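Long-range contacts in hypothetical protein (Bacteroides ovatus, PDB 4EPS), which probably forms part of the tip of bacterial fimbriae, the surface filaments that mediate cell adhesion and biofilm formation: residues Phe40-Val51 with Val86-Tyr94; Phe110-Thr120 with Ala130-Asn138. All coordinates share one frame; numbering follows the deposited sequence.

Interaction 1 and interaction 2 come one after the other along the chain, and their centres lie about 12 Å apart. Both fall within the fimbrillin-like region. Interaction 1 pairs strands 45-52 and 87-92. Interaction 2 lays helix 111-115 and the chain after it against the start of strand 135-145. That strand is the other neighbour of strand 87-92, so the two contacts share a sheet. Direct links join them: Y92 O is probably hydrogen-bonded to M135 N, and A90 N to S137 OG. P93 also packs on K131. Three neighbouring strands, 45-52, 87-92 and 135-145, are thus involved, with 55-67 next to 45-52 and one short helix packed against 87-92 and the start of 135-145.

Interaction 1: Phe40-Val51 with Val86-Tyr94; sequences FTQGDQIGLFAV and VNFYAYYPY. With GOL (glycerol), chain B.
The first torsion of Y92 puts CG anti to the backbone N (chi1 172°), which sends the ring out along the chain toward D44. The Y92 hydroxyl gives a hydrogen bond to D44 OD1, OH to OD1 3.0 Å, arriving from above the carboxylate plane. D44 OD2 takes the amide of T41 in the same turn, T41 N to OD2 2.8 Å, and also bonds a second glycerol. The modelled F40 conformer points its ring edge at one face of Y92, planes 68° apart; a second conformer makes this T-shaped pair less certain. P93 CB lies over the centre of the opposite face.

Y91 takes the crowded position between backbone N and carbonyl carbon (chi1 75°). Its ring folds over G47, with Y91 CE1 3.5 Å from G47 CA. A side chain on G47 would strike this ring. Y91 CE1 also meets F49 CE1 at 3.7 Å, at the edge of the F49 ring.

The backbones form an antiparallel ladder. G47-Y91, F49-Y89 and V51-N87 are hydrogen-bonded pairs, with V51 N to N87 O at 2.8 Å. L48-A90 and A50-F88 are the non-hydrogen-bonded pairs between them. The peptide before P93 is cis, and beyond it Y94 N returns to Q45 O at 2.9 Å. At the other end V51 CG2 rests 3.8 Å from Y89 CE1. There a glycerol, probably from the crystallisation liquor, has O2 2.7 Å from V51 O and takes a weak bond from N87 N.

Within this fimbrillin-like region (transthyretin clan), L48 and A90 touch F153 and F88 touches L151 of strand 148-174. F49 and Y89 pack on F109 on the other side. Strand 55-67 flanks strand 45-52, and strand 135-145 flanks strand 87-92.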
loop_
_atom_site.group_PDB
_atom_site.type_symbol
_atom_site.label_atom_id
_atom_site.label_comp_id
_atom_site.label_asym_id
_atom_site.label_seq_id
_atom_site.Cartn_x
_atom_site.Cartn_y
_atom_site.Cartn_z
ATOM N N PHE A 40 5.908 -1.929 42.805
ATOM C CA PHE A 40 5.483 -1.179 44.001
ATOM C C PHE A 40 5.535 0.337 43.715
ATOM O O PHE A 40 6.179 0.775 42.765
ATOM C CB PHE A 40 6.265 -1.551 45.281
ATOM C CG PHE A 40 6.129 -3.014 45.645
ATOM C CD1 PHE A 40 4.962 -3.497 46.227
ATOM C CD2 PHE A 40 7.164 -3.907 45.393
ATOM C CE1 PHE A 40 4.828 -4.854 46.542
ATOM C CE2 PHE A 40 7.036 -5.262 45.725
ATOM C CZ PHE A 40 5.866 -5.725 46.289
ATOM N N THR A 41 4.811 1.118 44.507
ATOM C CA THR A 41 4.692 2.564 44.308
ATOM C C THR A 41 4.609 3.257 45.661
ATOM O O THR A 41 4.287 2.610 46.662
ATOM C CB THR A 41 3.467 2.841 43.398
ATOM O OG1 THR A 41 3.433 4.228 43.062
ATOM C CG2 THR A 41 2.145 2.415 44.023
ATOM N N GLN A 42 4.878 4.580 45.696
ATOM C CA GLN A 42 4.819 5.344 46.948
ATOM C C GLN A 42 3.477 5.130 47.647
ATOM O O GLN A 42 2.433 5.261 47.005
ATOM C CB GLN A 42 5.047 6.846 46.696
ATOM C CG GLN A 42 5.211 7.588 48.024
ATOM C CD GLN A 42 5.424 9.061 47.872
ATOM O OE1 GLN A 42 5.057 9.657 46.855
ATOM N NE2 GLN A 42 5.972 9.680 48.918
ATOM N N GLY A 43 3.516 4.776 48.926
ATOM C CA GLY A 43 2.289 4.554 49.683
ATOM C C GLY A 43 1.957 3.095 49.923
ATOM O O GLY A 43 1.236 2.793 50.863
ATOM N N ASP A 44 2.500 2.168 49.102
ATOM C CA ASP A 44 2.310 0.718 49.327
ATOM C C ASP A 44 2.827 0.337 50.686
ATOM O O ASP A 44 3.865 0.858 51.101
ATOM C CB ASP A 44 3.066 -0.088 48.256
ATOM C CG ASP A 44 2.317 -0.231 46.950
ATOM O OD1 ASP A 44 1.066 -0.157 46.969
ATOM O OD2 ASP A 44 2.972 -0.449 45.919
ATOM N N GLN A 45 2.113 -0.563 51.396
ATOM C CA GLN A 45 2.540 -1.012 52.712
ATOM C C GLN A 45 2.551 -2.503 52.819
ATOM O O GLN A 45 1.673 -3.176 52.280
ATOM C CB GLN A 45 1.638 -0.458 53.830
ATOM C CG GLN A 45 1.712 1.055 54.008
ATOM C CD GLN A 45 0.948 1.476 55.240
ATOM O OE1 GLN A 45 -0.241 1.179 55.380
ATOM N NE2 GLN A 45 1.632 2.131 56.182
ATOM N N ILE A 46 3.545 -3.010 53.544
ATOM C CA ILE A 46 3.722 -4.417 53.865
ATOM C C ILE A 46 3.682 -4.574 55.371
ATOM O O ILE A 46 3.921 -3.617 56.101
ATOM C CB ILE A 46 5.035 -5.014 53.274
ATOM C CG1 ILE A 46 6.298 -4.303 53.835
ATOM C CG2 ILE A 46 4.991 -5.052 51.727
ATOM C CD1 ILE A 46 7.490 -5.111 53.774
ATOM N N GLY A 47 3.412 -5.782 55.820
ATOM C CA GLY A 47 3.444 -6.111 57.232
ATOM C C GLY A 47 4.562 -7.102 57.462
ATOM O O GLY A 47 4.748 -8.030 56.667
ATOM N N LEU A 48 5.288 -6.944 58.555
ATOM C CA LEU A 48 6.394 -7.843 58.880
ATOM C C LEU A 48 6.140 -8.617 60.186
ATOM O O LEU A 48 5.665 -8.036 61.164
ATOM C CB LEU A 48 7.675 -6.994 59.008
ATOM C CG LEU A 48 8.983 -7.730 59.363
ATOM C CD1 LEU A 48 9.416 -8.666 58.243
ATOM C CD2 LEU A 48 10.099 -6.751 59.616
ATOM N N PHE A 49 6.543 -9.902 60.209
ATOM C CA PHE A 49 6.497 -10.786 61.382
ATOM C C PHE A 49 7.848 -11.453 61.619
ATOM O O PHE A 49 8.516 -11.856 60.659
ATOM C CB PHE A 49 5.448 -11.895 61.204
ATOM C CG PHE A 49 4.011 -11.442 61.148
ATOM C CD1 PHE A 49 3.420 -11.096 59.934
ATOM C CD2 PHE A 49 3.217 -11.447 62.298
ATOM C CE1 PHE A 49 2.079 -10.702 59.880
ATOM C CE2 PHE A 49 1.873 -11.063 62.241
ATOM C CZ PHE A 49 1.313 -10.685 61.037
ATOM N N ALA A 50 8.220 -11.625 62.893
ATOM C CA ALA A 50 9.417 -12.359 63.296
ATOM C C ALA A 50 8.975 -13.474 64.231
ATOM O O ALA A 50 8.292 -13.206 65.232
ATOM C CB ALA A 50 10.422 -11.440 63.982
ATOM N N VAL A 51 9.308 -14.720 63.880
ATOM C CA VAL A 51 8.930 -15.885 64.683
ATOM C C VAL A 51 10.206 -16.464 65.295
ATOM O O VAL A 51 11.143 -16.812 64.575
ATOM C CB VAL A 51 8.130 -16.908 63.839
ATOM C CG1 VAL A 51 7.809 -18.170 64.629
ATOM C CG2 VAL A 51 6.845 -16.276 63.303
ATOM N N VAL A 86 15.931 -16.650 63.945
ATOM C CA VAL A 86 14.565 -16.142 63.818
ATOM C C VAL A 86 14.097 -16.275 62.350
ATOM O O VAL A 86 14.874 -16.032 61.415
ATOM C CB VAL A 86 14.456 -14.680 64.352
ATOM C CG1 VAL A 86 13.126 -14.023 63.983
ATOM C CG2 VAL A 86 14.676 -14.632 65.869
ATOM N N ASN A 87 12.831 -16.696 62.165
ATOM C CA ASN A 87 12.192 -16.768 60.850
ATOM C C ASN A 87 11.424 -15.470 60.588
ATOM O O ASN A 87 10.572 -15.111 61.400
ATOM C CB ASN A 87 11.259 -17.978 60.773
ATOM C CG ASN A 87 11.991 -19.297 60.635
ATOM O OD1 ASN A 87 13.132 -19.368 60.174
ATOM N ND2 ASN A 87 11.351 -20.379 61.027
ATOM N N PHE A 88 11.715 -14.755 59.475
ATOM C CA PHE A 88 10.992 -13.521 59.163
ATOM C C PHE A 88 10.009 -13.781 58.043
ATOM O O PHE A 88 10.292 -14.584 57.143
ATOM C CB PHE A 88 11.936 -12.345 58.786
ATOM C CG PHE A 88 12.833 -11.910 59.932
ATOM C CD1 PHE A 88 14.048 -12.546 60.165
ATOM C CD2 PHE A 88 12.448 -10.883 60.786
ATOM C CE1 PHE A 88 14.870 -12.149 61.225
ATOM C CE2 PHE A 88 13.287 -10.462 61.817
ATOM C CZ PHE A 88 14.485 -11.108 62.038
ATOM N N TYR A 89 8.856 -13.100 58.097
ATOM C CA TYR A 89 7.788 -13.249 57.091
ATOM C C TYR A 89 7.260 -11.906 56.702
ATOM O O TYR A 89 7.111 -11.040 57.575
ATOM C CB TYR A 89 6.610 -14.076 57.655
ATOM C CG TYR A 89 6.955 -15.479 58.066
ATOM C CD1 TYR A 89 7.423 -15.755 59.350
ATOM C CD2 TYR A 89 6.785 -16.544 57.188
ATOM C CE1 TYR A 89 7.740 -17.054 59.740
ATOM C CE2 TYR A 89 7.090 -17.851 57.571
ATOM C CZ TYR A 89 7.553 -18.098 58.852
ATOM O OH TYR A 89 7.830 -19.377 59.241
ATOM N N ALA A 90 6.917 -11.723 55.429
ATOM C CA ALA A 90 6.307 -10.452 55.027
ATOM C C ALA A 90 5.114 -10.702 54.117
ATOM O O ALA A 90 5.066 -11.716 53.416
ATOM C CB ALA A 90 7.316 -9.548 54.336
ATOM N N TYR A 91 4.161 -9.772 54.123
ATOM C CA TYR A 91 3.003 -9.864 53.226
ATOM C C TYR A 91 2.607 -8.484 52.767
ATOM O O TYR A 91 2.871 -7.475 53.435
ATOM C CB TYR A 91 1.794 -10.586 53.891
ATOM C CG TYR A 91 1.084 -9.706 54.901
ATOM C CD1 TYR A 91 1.647 -9.454 56.150
ATOM C CD2 TYR A 91 -0.088 -9.031 54.566
ATOM C CE1 TYR A 91 1.030 -8.601 57.064
ATOM C CE2 TYR A 91 -0.685 -8.134 55.452
ATOM C CZ TYR A 91 -0.131 -7.936 56.708
ATOM O OH TYR A 91 -0.692 -7.045 57.587
ATOM N N TYR A 92 1.907 -8.467 51.646
ATOM C CA TYR A 92 1.340 -7.286 51.024
ATOM C C TYR A 92 -0.112 -7.602 50.621
ATOM O O TYR A 92 -0.319 -8.675 50.058
ATOM C CB TYR A 92 2.166 -6.930 49.766
ATOM C CG TYR A 92 1.526 -5.820 48.960
ATOM C CD1 TYR A 92 0.560 -6.100 47.991
ATOM C CD2 TYR A 92 1.820 -4.481 49.224
ATOM C CE1 TYR A 92 -0.106 -5.077 47.319
ATOM C CE2 TYR A 92 1.187 -3.452 48.529
ATOM C CZ TYR A 92 0.224 -3.757 47.582
ATOM O OH TYR A 92 -0.396 -2.746 46.904
ATOM N N PRO A 93 -1.073 -6.653 50.687
ATOM C CA PRO A 93 -0.987 -5.318 51.306
ATOM C C PRO A 93 -1.242 -5.399 52.799
ATOM O O PRO A 93 -2.083 -6.191 53.244
ATOM C CB PRO A 93 -2.088 -4.527 50.582
ATOM C CG PRO A 93 -3.157 -5.583 50.263
ATOM C CD PRO A 93 -2.434 -6.923 50.163
ATOM N N TYR A 94 -0.521 -4.569 53.568
ATOM C CA TYR A 94 -0.643 -4.495 55.024
ATOM C C TYR A 94 -2.104 -4.361 55.449
ATOM O O TYR A 94 -2.844 -3.568 54.860
ATOM C CB TYR A 94 0.154 -3.273 55.535
ATOM C CG TYR A 94 -0.088 -2.948 56.994
ATOM C CD1 TYR A 94 0.518 -3.692 58.002
ATOM C CD2 TYR A 94 -0.890 -1.872 57.365
ATOM C CE1 TYR A 94 0.284 -3.412 59.349
ATOM C CE2 TYR A 94 -1.113 -1.567 58.709
ATOM C CZ TYR A 94 -0.526 -2.342 59.697
ATOM O OH TYR A 94 -0.750 -2.050 61.021
HETATM C C1 GOL B . 13.109 -21.037 65.315
HETATM O O1 GOL B . 13.456 -20.101 66.331
HETATM C C2 GOL B . 12.038 -20.489 64.397
HETATM O O2 GOL B . 12.378 -19.159 63.994
HETATM C C3 GOL B . 10.660 -20.488 65.020
HETATM O O3 GOL B . 10.093 -21.793 65.040
#

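Interaction 2: Phe110-Thr120 with Ala130-Asn138; sequences FAPLAAGWELT and AKQDLMTSN
W117 meets L134 and Q132 at once. L134 CB sits over one face of the indole, 3.6 Å from W117 CE2, and makes a CH-pi contact with the five-membered ring. At the ring edge W117 NE1 gives a hydrogen bond to Q132 O, NE1 to O 2.8 Å. The donor stands above the carbonyl plane, so the bond does not use a lone pair direction. W117 CG lies anti to the backbone N (chi1 -164°), which turns the indole toward the other segment. An alanine here would lose both contacts, is likely to leave Q132 O without its indole donor, and would probably uncover one side of L134.

Q132 grips T120 by both ends of its amide. T120 N points almost straight at a lone pair of Q132 OE1, N to OE1 2.7 Å with 174° at the hydrogen. Q132 NE2 gives a second bond to T120 OG1 at 3.1 Å. L119 CD1 packs on Q132 CB at 3.7 Å.

F110 occupies the N-cap position, just before helix 111-115. This short helix packs against L134 and T136 at the start of strand 135-145, within the fimbrillin-like region. L113 CD2 touches L134 CD1 at 3.6 Å, and L134 CD2 reaches A114 CA. The L134 side chain is therefore wedged between helix and indole. F110 CD2 slides past T136 CB at 3.6 Å.

Around this shell, a type I turn from A130 to D133 presents Q132 O to the indole. An inverse gamma turn centred on D133 follows. Q132 NE2 is also bonded to A128 O, and T120 OG1 to E122 N. T136 OG1 is held by R158 of strand 148-174. F110 and L113 rest on Y89 and Y91 of strand 87-92, while W117 packs on P93 and Q95.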
loop_
_atom_site.group_PDB
_atom_site.type_symbol
_atom_site.label_atom_id
_atom_site.label_comp_id
_atom_site.label_asym_id
_atom_site.label_seq_id
_atom_site.Cartn_x
_atom_site.Cartn_y
_atom_site.Cartn_z
ATOM N N PHE A 110 0.988 -17.986 56.273
ATOM C CA PHE A 110 -0.130 -17.109 55.919
ATOM C C PHE A 110 -1.358 -17.873 55.345
ATOM O O PHE A 110 -2.230 -17.252 54.724
ATOM C CB PHE A 110 0.339 -16.039 54.921
ATOM C CG PHE A 110 1.328 -15.039 55.486
ATOM C CD1 PHE A 110 0.916 -14.056 56.387
ATOM C CD2 PHE A 110 2.652 -15.034 55.061
ATOM C CE1 PHE A 110 1.821 -13.096 56.869
ATOM C CE2 PHE A 110 3.559 -14.081 55.546
ATOM C CZ PHE A 110 3.135 -13.110 56.435
ATOM N N ALA A 111 -1.440 -19.199 55.574
ATOM C CA ALA A 111 -2.577 -20.011 55.102
ATOM C C ALA A 111 -3.954 -19.393 55.506
ATOM O O ALA A 111 -4.792 -19.259 54.604
ATOM C CB ALA A 111 -2.468 -21.448 55.609
ATOM N N PRO A 112 -4.206 -18.939 56.774
ATOM C CA PRO A 112 -5.537 -18.363 57.093
ATOM C C PRO A 112 -5.809 -17.020 56.411
ATOM O O PRO A 112 -6.950 -16.729 56.070
ATOM C CB PRO A 112 -5.499 -18.193 58.617
ATOM C CG PRO A 112 -4.378 -19.113 59.085
ATOM C CD PRO A 112 -3.367 -19.010 57.993
ATOM N N LEU A 113 -4.774 -16.192 56.221
ATOM C CA LEU A 113 -4.926 -14.907 55.519
ATOM C C LEU A 113 -5.411 -15.171 54.093
ATOM O O LEU A 113 -6.387 -14.569 53.654
ATOM C CB LEU A 113 -3.588 -14.148 55.525
ATOM C CG LEU A 113 -3.521 -12.813 54.776
ATOM C CD1 LEU A 113 -4.481 -11.759 55.394
ATOM C CD2 LEU A 113 -2.068 -12.312 54.738
ATOM N N ALA A 114 -4.769 -16.134 53.406
ATOM C CA ALA A 114 -5.122 -16.497 52.037
ATOM C C ALA A 114 -6.509 -17.153 51.976
ATOM O O ALA A 114 -7.313 -16.783 51.118
ATOM C CB ALA A 114 -4.068 -17.423 51.457
ATOM N N ALA A 115 -6.810 -18.078 52.913
ATOM C CA ALA A 115 -8.109 -18.777 52.962
ATOM C C ALA A 115 -9.297 -17.811 53.143
ATOM O O ALA A 115 -10.323 -18.000 52.495
ATOM C CB ALA A 115 -8.112 -19.816 54.077
ATOM N N GLY A 116 -9.147 -16.797 53.990
ATOM C CA GLY A 116 -10.208 -15.826 54.240
ATOM C C GLY A 116 -10.184 -14.581 53.367
ATOM O O GLY A 116 -11.008 -13.679 53.551
ATOM N N TRP A 117 -9.244 -14.505 52.398
ATOM C CA TRP A 117 -9.104 -13.324 51.542
ATOM C C TRP A 117 -10.346 -13.147 50.677
ATOM O O TRP A 117 -10.680 -14.027 49.884
ATOM C CB TRP A 117 -7.822 -13.417 50.692
ATOM C CG TRP A 117 -7.407 -12.110 50.075
ATOM C CD1 TRP A 117 -7.500 -11.758 48.761
ATOM C CD2 TRP A 117 -6.767 -11.009 50.743
ATOM N NE1 TRP A 117 -6.985 -10.493 48.570
ATOM C CE2 TRP A 117 -6.528 -10.010 49.770
ATOM C CE3 TRP A 117 -6.375 -10.768 52.079
ATOM C CZ2 TRP A 117 -5.908 -8.793 50.081
ATOM C CZ3 TRP A 117 -5.776 -9.552 52.392
ATOM C CH2 TRP A 117 -5.546 -8.582 51.399
ATOM N N GLU A 118 -11.037 -12.019 50.861
ATOM C CA GLU A 118 -12.271 -11.712 50.137
ATOM C C GLU A 118 -11.951 -10.885 48.902
ATOM O O GLU A 118 -11.517 -9.734 49.012
ATOM C CB GLU A 118 -13.292 -10.994 51.041
ATOM C CG GLU A 118 -13.686 -11.792 52.276
ATOM C CD GLU A 118 -14.621 -11.081 53.237
ATOM O OE1 GLU A 118 -14.301 -9.944 53.657
ATOM O OE2 GLU A 118 -15.663 -11.677 53.591
ATOM N N LEU A 119 -12.129 -11.475 47.752
ATOM C CA LEU A 119 -11.859 -10.841 46.478
ATOM C C LEU A 119 -13.158 -10.422 45.835
ATOM O O LEU A 119 -14.115 -11.198 45.810
ATOM C CB LEU A 119 -11.131 -11.898 45.644
ATOM C CG LEU A 119 -10.238 -11.485 44.539
ATOM C CD1 LEU A 119 -9.034 -10.685 45.063
ATOM C CD2 LEU A 119 -9.768 -12.706 43.832
ATOM N N THR A 120 -13.225 -9.178 45.356
ATOM C CA THR A 120 -14.413 -8.681 44.659
ATOM C C THR A 120 -14.091 -8.519 43.172
ATOM O O THR A 120 -12.923 -8.558 42.777
ATOM C CB THR A 120 -14.915 -7.359 45.258
ATOM O OG1 THR A 120 -14.099 -6.300 44.764
ATOM C CG2 THR A 120 -14.981 -7.380 46.804
ATOM N N ALA A 130 -4.815 -3.169 43.455
ATOM C CA ALA A 130 -3.682 -3.325 44.380
ATOM C C ALA A 130 -4.101 -3.765 45.760
ATOM O O ALA A 130 -3.432 -4.637 46.323
ATOM C CB ALA A 130 -2.878 -2.021 44.464
ATOM N N LYS A 131 -5.212 -3.192 46.313
ATOM C CA LYS A 131 -5.657 -3.552 47.669
ATOM C C LYS A 131 -6.110 -5.022 47.756
ATOM O O LYS A 131 -6.198 -5.546 48.854
ATOM C CB LYS A 131 -6.784 -2.622 48.170
ATOM C CG LYS A 131 -8.124 -2.821 47.450
ATOM C CD LYS A 131 -9.196 -1.851 47.910
ATOM C CE LYS A 131 -10.482 -2.082 47.150
ATOM N NZ LYS A 131 -11.470 -0.992 47.386
ATOM N N GLN A 132 -6.389 -5.679 46.612
ATOM C CA GLN A 132 -6.843 -7.074 46.595
ATOM C C GLN A 132 -5.773 -8.085 46.155
ATOM O O GLN A 132 -6.023 -9.300 46.192
ATOM C CB GLN A 132 -8.048 -7.153 45.633
ATOM C CG GLN A 132 -9.186 -6.199 46.057
ATOM C CD GLN A 132 -10.493 -6.596 45.461
ATOM O OE1 GLN A 132 -11.092 -7.586 45.860
ATOM N NE2 GLN A 132 -11.000 -5.794 44.557
ATOM N N ASP A 133 -4.600 -7.581 45.737
ATOM C CA ASP A 133 -3.513 -8.398 45.204
ATOM C C ASP A 133 -2.641 -8.933 46.336
ATOM O O ASP A 133 -1.536 -8.444 46.585
ATOM C CB ASP A 133 -2.695 -7.598 44.174
ATOM C CG ASP A 133 -1.776 -8.470 43.325
ATOM O OD1 ASP A 133 -1.851 -9.726 43.451
ATOM O OD2 ASP A 133 -1.012 -7.905 42.506
ATOM N N LEU A 134 -3.139 -9.969 47.011
ATOM C CA LEU A 134 -2.439 -10.551 48.154
ATOM C C LEU A 134 -1.137 -11.260 47.729
ATOM O O LEU A 134 -1.133 -12.105 46.828
ATOM C CB LEU A 134 -3.376 -11.530 48.899
ATOM C CG LEU A 134 -2.747 -12.305 50.073
ATOM C CD1 LEU A 134 -2.368 -11.370 51.234
ATOM C CD2 LEU A 134 -3.719 -13.377 50.603
HETATM N N MSE A 135 -0.037 -10.896 48.411
HETATM C CA MSE A 135 1.302 -11.457 48.180
HETATM C C MSE A 135 1.943 -11.808 49.488
HETATM O O MSE A 135 1.856 -11.025 50.438
HETATM C CB MSE A 135 2.208 -10.454 47.454
HETATM C CG MSE A 135 1.777 -10.119 46.062
HETATM SE SE MSE A 135 3.060 -8.802 45.433
HETATM C CE MSE A 135 1.803 -7.489 44.871
ATOM N N THR A 136 2.598 -12.970 49.565
ATOM C CA THR A 136 3.232 -13.377 50.822
ATOM C C THR A 136 4.616 -13.962 50.601
ATOM O O THR A 136 4.918 -14.455 49.517
ATOM C CB THR A 136 2.357 -14.453 51.522
ATOM O OG1 THR A 136 2.258 -15.594 50.654
ATOM C CG2 THR A 136 0.951 -13.933 51.912
ATOM N N SER A 137 5.414 -13.986 51.661
ATOM C CA SER A 137 6.730 -14.628 51.666
ATOM C C SER A 137 6.685 -15.918 52.471
ATOM O O SER A 137 5.788 -16.121 53.298
ATOM C CB SER A 137 7.784 -13.691 52.273
ATOM O OG SER A 137 7.809 -13.808 53.690
ATOM N N ASN A 138 7.710 -16.745 52.307
ATOM C CA ASN A 138 7.919 -17.898 53.177
ATOM C C ASN A 138 8.948 -17.442 54.225
ATOM O O ASN A 138 9.260 -16.249 54.252
ATOM C CB ASN A 138 8.341 -19.131 52.380
ATOM C CG ASN A 138 7.162 -19.757 51.678
ATOM O OD1 ASN A 138 6.059 -19.889 52.224
ATOM N ND2 ASN A 138 7.350 -20.113 50.442
#